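Local coordinates for acinetobacter secreted protease CpaA (Acinetobacter nosocomialis M2, PDB 6O38), which is a secreted zinc metalloprotease, probably exported by the type II secretion system with the aid of its chaperone CpaB, at residues A[160-174]-A[181-193]. Sequence-based numbering, arbitrary orientation.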
ATOM      1  N   LEU A 160      -4.530   4.316  20.534  1.00 46.35           N
ATOM      2  CA  LEU A 160      -4.657   3.034  19.846  1.00 45.68           C
ATOM      3  C   LEU A 160      -3.703   1.995  20.423  1.00 44.89           C
ATOM      4  O   LEU A 160      -4.086   0.841  20.643  1.00 44.61           O
ATOM      5  CB  LEU A 160      -4.413   3.215  18.348  1.00 45.38           C
ATOM      6  CG  LEU A 160      -4.506   1.948  17.497  1.00 44.75           C
ATOM      7  CD1 LEU A 160      -5.939   1.442  17.440  1.00 45.23           C
ATOM      8  CD2 LEU A 160      -3.965   2.201  16.098  1.00 44.44           C
ATOM      9  N   PHE A 161      -2.456   2.387  20.678  1.00 44.62           N
ATOM     10  CA  PHE A 161      -1.472   1.515  21.295  1.00 43.77           C
ATOM     11  C   PHE A 161      -0.727   2.269  22.387  1.00 43.82           C
ATOM     12  O   PHE A 161      -0.468   3.470  22.248  1.00 44.43           O
ATOM     13  CB  PHE A 161      -0.471   0.981  20.258  1.00 43.12           C
ATOM     14  CG  PHE A 161      -1.059  -0.022  19.308  1.00 43.03           C
ATOM     15  CD1 PHE A 161      -1.301  -1.323  19.717  1.00 42.64           C
ATOM     16  CD2 PHE A 161      -1.361   0.333  18.004  1.00 43.42           C
ATOM     17  CE1 PHE A 161      -1.840  -2.251  18.846  1.00 42.73           C
ATOM     18  CE2 PHE A 161      -1.901  -0.591  17.127  1.00 43.43           C
ATOM     19  CZ  PHE A 161      -2.141  -1.883  17.549  1.00 43.12           C
ATOM     20  N   PRO A 162      -0.369   1.597  23.481  1.00 44.64           N
ATOM     21  CA  PRO A 162       0.349   2.265  24.581  1.00 44.81           C
ATOM     22  C   PRO A 162       1.843   2.412  24.301  1.00 44.47           C
ATOM     23  O   PRO A 162       2.696   1.854  24.998  1.00 43.98           O
ATOM     24  CB  PRO A 162       0.059   1.339  25.769  1.00 44.35           C
ATOM     25  CG  PRO A 162      -0.065  -0.012  25.155  1.00 43.68           C
ATOM     26  CD  PRO A 162      -0.678   0.189  23.793  1.00 44.04           C
ATOM     27  N   SER A 163       2.170   3.176  23.262  1.00 43.78           N
ATOM     28  CA  SER A 163       3.555   3.378  22.875  1.00 43.51           C
ATOM     29  C   SER A 163       4.229   4.384  23.810  1.00 44.17           C
ATOM     30  O   SER A 163       3.615   4.935  24.727  1.00 44.76           O
ATOM     31  CB  SER A 163       3.639   3.833  21.420  1.00 43.88           C
ATOM     32  OG  SER A 163       3.025   2.890  20.558  1.00 43.40           O
ATOM     33  N   SER A 164       5.519   4.626  23.568  1.00 43.50           N
ATOM     34  CA  SER A 164       6.329   5.492  24.425  1.00 44.32           C
ATOM     35  C   SER A 164       6.130   6.956  24.027  1.00 45.67           C
ATOM     36  O   SER A 164       7.043   7.648  23.574  1.00 46.42           O
ATOM     37  CB  SER A 164       7.796   5.091  24.345  1.00 43.86           C
ATOM     38  OG  SER A 164       7.970   3.721  24.659  1.00 42.47           O
ATOM     39  N   PHE A 165       4.902   7.435  24.230  1.00 46.70           N
ATOM     40  CA  PHE A 165       4.537   8.806  23.867  1.00 47.78           C
ATOM     41  C   PHE A 165       5.025   9.774  24.946  1.00 48.72           C
ATOM     42  O   PHE A 165       4.253  10.400  25.676  1.00 49.40           O
ATOM     43  CB  PHE A 165       3.033   8.926  23.653  1.00 47.91           C
ATOM     44  CG  PHE A 165       2.538   8.242  22.412  1.00 47.25           C
ATOM     45  CD1 PHE A 165       2.814   8.765  21.160  1.00 47.64           C
ATOM     46  CD2 PHE A 165       1.786   7.082  22.496  1.00 46.57           C
ATOM     47  CE1 PHE A 165       2.361   8.138  20.015  1.00 47.15           C
ATOM     48  CE2 PHE A 165       1.324   6.454  21.354  1.00 46.05           C
ATOM     49  CZ  PHE A 165       1.613   6.982  20.112  1.00 46.37           C
ATOM     50  N   THR A 166       6.345   9.893  25.036  1.00 51.00           N
ATOM     51  CA  THR A 166       6.962  10.864  25.926  1.00 52.22           C
ATOM     52  C   THR A 166       7.269  12.144  25.158  1.00 53.45           C
ATOM     53  O   THR A 166       7.568  12.118  23.962  1.00 53.50           O
ATOM     54  CB  THR A 166       8.244  10.305  26.547  1.00 52.19           C
ATOM     55  OG1 THR A 166       9.075   9.749  25.521  1.00 51.91           O
ATOM     56  CG2 THR A 166       7.913   9.222  27.565  1.00 51.24           C
ATOM     57  N   LEU A 167       7.197  13.270  25.863  1.00 54.85           N
ATOM     58  CA  LEU A 167       7.311  14.590  25.252  1.00 55.94           C
ATOM     59  C   LEU A 167       8.486  15.330  25.874  1.00 57.12           C
ATOM     60  O   LEU A 167       8.417  15.749  27.035  1.00 57.63           O
ATOM     61  CB  LEU A 167       6.015  15.381  25.431  1.00 56.13           C
ATOM     62  CG  LEU A 167       4.784  14.844  24.705  1.00 55.29           C
ATOM     63  CD1 LEU A 167       3.512  15.289  25.404  1.00 55.42           C
ATOM     64  CD2 LEU A 167       4.788  15.303  23.256  1.00 55.43           C
ATOM     65  N   LYS A 168       9.556  15.493  25.106  1.00 56.90           N
ATOM     66  CA  LYS A 168      10.680  16.340  25.474  1.00 58.25           C
ATOM     67  C   LYS A 168      10.749  17.523  24.509  1.00 58.99           C
ATOM     68  O   LYS A 168       9.937  17.652  23.585  1.00 58.53           O
ATOM     69  CB  LYS A 168      11.988  15.545  25.480  1.00 58.52           C
ATOM     70  CG  LYS A 168      12.535  15.218  24.100  1.00 58.70           C
ATOM     71  CD  LYS A 168      13.903  14.555  24.197  1.00 59.45           C
ATOM     72  CE  LYS A 168      14.448  14.186  22.826  1.00 59.37           C
ATOM     73  NZ  LYS A 168      13.744  13.022  22.229  1.00 58.18           N
ATOM     74  N   ASN A 169      11.723  18.404  24.740  1.00 60.16           N
ATOM     75  CA  ASN A 169      11.940  19.544  23.857  1.00 60.92           C
ATOM     76  C   ASN A 169      12.207  19.081  22.430  1.00 60.35           C
ATOM     77  O   ASN A 169      13.234  18.452  22.154  1.00 60.27           O
ATOM     78  CB  ASN A 169      13.101  20.404  24.365  1.00 62.12           C
ATOM     79  CG  ASN A 169      13.267  21.688  23.572  1.00 62.76           C
ATOM     80  OD1 ASN A 169      12.346  22.132  22.887  1.00 62.32           O
ATOM     81  ND2 ASN A 169      14.448  22.290  23.664  1.00 63.74           N
ATOM     82  N   GLY A 170      11.287  19.390  21.518  1.00 57.88           N
ATOM     83  CA  GLY A 170      11.394  19.000  20.126  1.00 56.99           C
ATOM     84  C   GLY A 170      10.480  17.870  19.709  1.00 55.75           C
ATOM     85  O   GLY A 170      10.394  17.579  18.508  1.00 54.89           O
ATOM     86  N   SER A 171       9.799  17.220  20.650  1.00 56.61           N
ATOM     87  CA  SER A 171       8.887  16.139  20.306  1.00 55.47           C
ATOM     88  C   SER A 171       7.662  16.681  19.576  1.00 55.27           C
ATOM     89  O   SER A 171       7.207  17.801  19.825  1.00 55.96           O
ATOM     90  CB  SER A 171       8.459  15.382  21.562  1.00 55.18           C
ATOM     91  OG  SER A 171       9.571  14.768  22.190  1.00 55.22           O
ATOM     92  N   GLU A 172       7.128  15.870  18.666  1.00 55.10           N
ATOM     93  CA  GLU A 172       5.974  16.272  17.868  1.00 54.79           C
ATOM     94  C   GLU A 172       5.194  15.031  17.469  1.00 53.67           C
ATOM     95  O   GLU A 172       5.710  14.184  16.733  1.00 52.76           O
ATOM     96  CB  GLU A 172       6.411  17.061  16.632  1.00 54.88           C
ATOM     97  CG  GLU A 172       5.269  17.495  15.728  1.00 54.72           C
ATOM     98  CD  GLU A 172       5.711  18.500  14.681  1.00 55.03           C
ATOM     99  OE1 GLU A 172       6.884  18.926  14.722  1.00 55.53           O
ATOM    100  OE2 GLU A 172       4.884  18.866  13.819  1.00 54.87           O
ATOM    101  N   TYR A 173       3.956  14.923  17.953  1.00 52.81           N
ATOM    102  CA  TYR A 173       3.073  13.808  17.636  1.00 51.89           C
ATOM    103  C   TYR A 173       1.760  14.345  17.090  1.00 51.85           C
ATOM    104  O   TYR A 173       1.185  15.280  17.656  1.00 52.57           O
ATOM    105  CB  TYR A 173       2.805  12.937  18.870  1.00 51.62           C
ATOM    106  CG  TYR A 173       4.048  12.444  19.575  1.00 51.60           C
ATOM    107  CD1 TYR A 173       5.107  11.899  18.862  1.00 51.24           C
ATOM    108  CD2 TYR A 173       4.160  12.521  20.958  1.00 51.87           C
ATOM    109  CE1 TYR A 173       6.243  11.446  19.505  1.00 51.22           C
ATOM    110  CE2 TYR A 173       5.292  12.071  21.609  1.00 51.79           C
ATOM    111  CZ  TYR A 173       6.330  11.535  20.878  1.00 51.55           C
ATOM    112  OH  TYR A 173       7.459  11.086  21.525  1.00 51.53           O
ATOM    113  N   TRP A 174       1.290  13.756  15.994  1.00 53.36           N
ATOM    114  CA  TRP A 174      -0.000  14.087  15.406  1.00 53.30           C
ATOM    115  C   TRP A 174      -0.948  12.908  15.578  1.00 52.72           C
ATOM    116  O   TRP A 174      -0.611  11.777  15.208  1.00 51.99           O
ATOM    117  CB  TRP A 174       0.141  14.439  13.922  1.00 52.99           C
ATOM    118  CG  TRP A 174       0.850  15.736  13.660  1.00 53.62           C
ATOM    119  CD1 TRP A 174       2.178  15.995  13.836  1.00 53.85           C
ATOM    120  CD2 TRP A 174       0.268  16.946  13.161  1.00 54.17           C
ATOM    121  NE1 TRP A 174       2.458  17.294  13.483  1.00 54.51           N
ATOM    122  CE2 TRP A 174       1.303  17.899  13.065  1.00 54.65           C
ATOM    123  CE3 TRP A 174      -1.027  17.319  12.788  1.00 54.39           C
ATOM    124  CZ2 TRP A 174       1.082  19.199  12.612  1.00 55.30           C
ATOM    125  CZ3 TRP A 174      -1.245  18.611  12.339  1.00 55.15           C
ATOM    126  CH2 TRP A 174      -0.196  19.534  12.255  1.00 55.56           C
ATOM    127  N   LEU A 181     -13.344   3.532  16.446  1.00 52.98           N
ATOM    128  CA  LEU A 181     -12.484   2.857  17.406  1.00 52.12           C
ATOM    129  C   LEU A 181     -12.530   3.469  18.796  1.00 52.62           C
ATOM    130  O   LEU A 181     -12.088   2.822  19.750  1.00 52.27           O
ATOM    131  CB  LEU A 181     -11.026   2.869  16.921  1.00 51.05           C
ATOM    132  CG  LEU A 181     -10.679   2.080  15.659  1.00 50.33           C
ATOM    133  CD1 LEU A 181      -9.228   2.321  15.273  1.00 49.43           C
ATOM    134  CD2 LEU A 181     -10.938   0.598  15.868  1.00 50.10           C
ATOM    135  N   GLY A 182     -13.060   4.681  18.934  1.00 53.36           N
ATOM    136  CA  GLY A 182     -12.957   5.409  20.191  1.00 53.98           C
ATOM    137  C   GLY A 182     -11.527   5.583  20.652  1.00 52.79           C
ATOM    138  O   GLY A 182     -11.253   5.532  21.857  1.00 52.88           O
ATOM    139  N   LYS A 183     -10.606   5.792  19.714  1.00 53.39           N
ATOM    140  CA  LYS A 183      -9.184   5.857  20.016  1.00 52.72           C
ATOM    141  C   LYS A 183      -8.532   6.961  19.198  1.00 52.76           C
ATOM    142  O   LYS A 183      -8.919   7.207  18.053  1.00 52.91           O
ATOM    143  CB  LYS A 183      -8.489   4.522  19.718  1.00 51.88           C
ATOM    144  CG  LYS A 183      -8.882   3.385  20.645  1.00 51.75           C
ATOM    145  CD  LYS A 183      -8.516   3.696  22.083  1.00 51.75           C
ATOM    146  CE  LYS A 183      -8.884   2.548  23.005  1.00 51.63           C
ATOM    147  NZ  LYS A 183      -7.684   1.771  23.416  1.00 50.94           N
ATOM    148  N   TRP A 184      -7.544   7.621  19.796  1.00 51.32           N
ATOM    149  CA  TRP A 184      -6.665   8.513  19.054  1.00 51.04           C
ATOM    150  C   TRP A 184      -5.616   7.678  18.332  1.00 49.63           C
ATOM    151  O   TRP A 184      -4.896   6.897  18.963  1.00 48.91           O
ATOM    152  CB  TRP A 184      -6.006   9.523  19.992  1.00 51.56           C
ATOM    153  CG  TRP A 184      -6.957  10.529  20.561  1.00 53.03           C
ATOM    154  CD1 TRP A 184      -7.651  10.431  21.730  1.00 53.85           C
ATOM    155  CD2 TRP A 184      -7.314  11.792  19.986  1.00 53.94           C
ATOM    156  NE1 TRP A 184      -8.421  11.553  21.919  1.00 55.27           N
ATOM    157  CE2 TRP A 184      -8.232  12.404  20.861  1.00 55.40           C
ATOM    158  CE3 TRP A 184      -6.948  12.463  18.815  1.00 53.79           C
ATOM    159  CZ2 TRP A 184      -8.789  13.655  20.604  1.00 57.07           C
ATOM    160  CZ3 TRP A 184      -7.502  13.705  18.561  1.00 55.11           C
ATOM    161  CH2 TRP A 184      -8.412  14.288  19.452  1.00 56.90           C
ATOM    162  N   VAL A 185      -5.529   7.837  17.022  1.00 49.96           N
ATOM    163  CA  VAL A 185      -4.658   7.029  16.172  1.00 48.71           C
ATOM    164  C   VAL A 185      -3.502   7.903  15.704  1.00 48.44           C
ATOM    165  O   VAL A 185      -3.741   9.000  15.187  1.00 49.12           O
ATOM    166  CB  VAL A 185      -5.418   6.443  14.967  1.00 48.52           C
ATOM    167  CG1 VAL A 185      -4.461   5.734  14.031  1.00 47.31           C
ATOM    168  CG2 VAL A 185      -6.506   5.493  15.443  1.00 48.83           C
ATOM    169  N   PRO A 186      -2.252   7.469  15.868  1.00 49.42           N
ATOM    170  CA  PRO A 186      -1.120   8.279  15.399  1.00 49.45           C
ATOM    171  C   PRO A 186      -1.088   8.346  13.878  1.00 48.99           C
ATOM    172  O   PRO A 186      -1.139   7.320  13.196  1.00 48.30           O
ATOM    173  CB  PRO A 186       0.108   7.547  15.957  1.00 49.01           C
ATOM    174  CG  PRO A 186      -0.419   6.561  16.958  1.00 48.76           C
ATOM    175  CD  PRO A 186      -1.818   6.239  16.549  1.00 48.87           C
ATOM    176  N   GLU A 187      -1.006   9.567  13.351  1.00 51.86           N
ATOM    177  CA  GLU A 187      -0.910   9.792  11.916  1.00 51.39           C
ATOM    178  C   GLU A 187       0.464  10.259  11.466  1.00 51.00           C
ATOM    179  O   GLU A 187       0.851   9.986  10.328  1.00 50.13           O
ATOM    180  CB  GLU A 187      -1.958  10.817  11.461  1.00 52.22           C
ATOM    181  CG  GLU A 187      -3.400  10.332  11.561  1.00 52.77           C
ATOM    182  CD  GLU A 187      -3.731   9.234  10.562  1.00 52.28           C
ATOM    183  OE1 GLU A 187      -4.824   8.639  10.676  1.00 52.58           O
ATOM    184  OE2 GLU A 187      -2.905   8.961   9.664  1.00 51.63           O
ATOM    185  N   TYR A 188       1.205  10.952  12.327  1.00 50.38           N
ATOM    186  CA  TYR A 188       2.581  11.330  12.030  1.00 50.12           C
ATOM    187  C   TYR A 188       3.360  11.404  13.333  1.00 50.80           C
ATOM    188  O   TYR A 188       2.914  12.043  14.290  1.00 51.76           O
ATOM    189  CB  TYR A 188       2.653  12.670  11.291  1.00 50.45           C
ATOM    190  CG  TYR A 188       4.069  13.155  11.074  1.00 50.45           C
ATOM    191  CD1 TYR A 188       4.849  12.644  10.044  1.00 49.38           C
ATOM    192  CD2 TYR A 188       4.629  14.119  11.902  1.00 51.50           C
ATOM    193  CE1 TYR A 188       6.146  13.081   9.844  1.00 49.40           C
ATOM    194  CE2 TYR A 188       5.925  14.562  11.710  1.00 51.54           C
ATOM    195  CZ  TYR A 188       6.678  14.040  10.680  1.00 50.52           C
ATOM    196  OH  TYR A 188       7.968  14.478  10.486  1.00 50.56           O
ATOM    197  N   ILE A 189       4.521  10.756  13.361  1.00 47.38           N
ATOM    198  CA  ILE A 189       5.406  10.755  14.518  1.00 48.02           C
ATOM    199  C   ILE A 189       6.750  11.313  14.076  1.00 47.89           C
ATOM    200  O   ILE A 189       7.410  10.733  13.206  1.00 46.74           O
ATOM    201  CB  ILE A 189       5.568   9.348  15.114  1.00 47.47           C
ATOM    202  CG1 ILE A 189       4.204   8.759  15.483  1.00 47.50           C
ATOM    203  CG2 ILE A 189       6.485   9.386  16.328  1.00 48.13           C
ATOM    204  CD1 ILE A 189       3.519   9.469  16.627  1.00 48.48           C
ATOM    205  N   LYS A 190       7.152  12.428  14.670  1.00 48.79           N
ATOM    206  CA  LYS A 190       8.461  12.997  14.378  1.00 49.03           C
ATOM    207  C   LYS A 190       9.539  12.080  14.940  1.00 48.95           C
ATOM    208  O   LYS A 190       9.571  11.850  16.157  1.00 49.88           O
ATOM    209  CB  LYS A 190       8.583  14.399  14.967  1.00 50.38           C
ATOM    210  CG  LYS A 190       9.971  15.004  14.845  1.00 50.97           C
ATOM    211  CD  LYS A 190       9.959  16.478  15.216  1.00 52.21           C
ATOM    212  CE  LYS A 190      11.363  17.062  15.215  1.00 53.08           C
ATOM    213  NZ  LYS A 190      11.391  18.434  15.793  1.00 54.34           N
ATOM    214  N   PRO A 191      10.426  11.537  14.112  1.00 46.24           N
ATOM    215  CA  PRO A 191      11.364  10.523  14.600  1.00 46.01           C
ATOM    216  C   PRO A 191      12.450  11.110  15.485  1.00 47.58           C
ATOM    217  O   PRO A 191      12.897  12.245  15.299  1.00 48.46           O
ATOM    218  CB  PRO A 191      11.958   9.949  13.310  1.00 44.35           C
ATOM    219  CG  PRO A 191      11.885  11.088  12.346  1.00 44.53           C
ATOM    220  CD  PRO A 191      10.604  11.811  12.675  1.00 45.26           C
ATOM    221  N   GLN A 192      12.868  10.317  16.467  1.00 46.99           N
ATOM    222  CA  GLN A 192      14.066  10.605  17.242  1.00 48.52           C
ATOM    223  C   GLN A 192      15.266  10.043  16.491  1.00 47.73           C
ATOM    224  O   GLN A 192      15.386   8.824  16.329  1.00 46.41           O
ATOM    225  CB  GLN A 192      13.981   9.998  18.641  1.00 49.39           C
ATOM    226  CG  GLN A 192      15.181  10.320  19.517  1.00 51.20           C
ATOM    227  CD  GLN A 192      15.211   9.509  20.798  1.00 51.32           C
ATOM    228  OE1 GLN A 192      14.241   8.833  21.143  1.00 50.17           O
ATOM    229  NE2 GLN A 192      16.333   9.566  21.505  1.00 52.56           N
ATOM    230  N   LYS A 193      16.147  10.926  16.033  1.00 47.07           N
ATOM    231  CA  LYS A 193      17.256  10.541  15.173  1.00 46.22           C
ATOM    232  C   LYS A 193      18.504  10.315  16.014  1.00 47.67           C
ATOM    233  O   LYS A 193      18.879  11.170  16.824  1.00 49.69           O
ATOM    234  CB  LYS A 193      17.511  11.603  14.104  1.00 46.30           C
ATOM    235  CG  LYS A 193      16.389  11.715  13.085  1.00 44.85           C
ATOM    236  CD  LYS A 193      16.779  12.594  11.911  1.00 44.83           C
ATOM    237  CE  LYS A 193      15.647  12.684  10.899  1.00 43.64           C
ATOM    238  NZ  LYS A 193      15.964  13.611   9.778  1.00 43.75           N
TER
HETATM  239  O   HOH W   1       8.661  13.590  18.117  1.00 50.88           O
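Lys-190 reaches past Glu-172 to the turn that precedes strand 172-174. Its CB lies 3.8 Å from CB of Glu-172, while its backbone N donates to Glu-172 O. CG stands opposite the backbone N (chi1 173°) and the chain stays extended, which carries CD past Glu-172 CB to within 3.5 Å of Gly-170 O; CE skirts the same oxygen, and NZ bonds to it at 3.0 Å, in the carbonyl plane and on a lone pair. A long, flexible lysine suits this place, spanning the gap with methylenes and ending on a turn carbonyl. Gly-170 fits the third position of the type II turn 168-171, where its positive phi of 106° would push a side chain against the preceding carbonyl. The Glu-172 carboxylate instead turns to Trp-174, whose NE1 bonds in the ring plane to the anti lone pair of OE2, 2.9 Å away. This holds the indole beside Tyr-188, with CD1 and Tyr-188 CD2 3.6 Å apart and the ring planes inclined at 73°. On the other face, branched Ile-189 puts CD1 against Tyr-173 CD1 and also against the edge of the Phe-165 ring (CE1, 3.8 Å), whose CZ meets Pro-186 CG. Tyr-173 OH bonds to Thr-166 O at 2.6 Å, tying the ring to the strand before the turn. Trp-174 O accepts from Glu-187 N and Trp-174 N donates to Tyr-188 O, so that Glu-187 and Tyr-188 both face Trp-174: a classic beta bulge in the antiparallel hairpin of a StcE-type beta-sandwich domain.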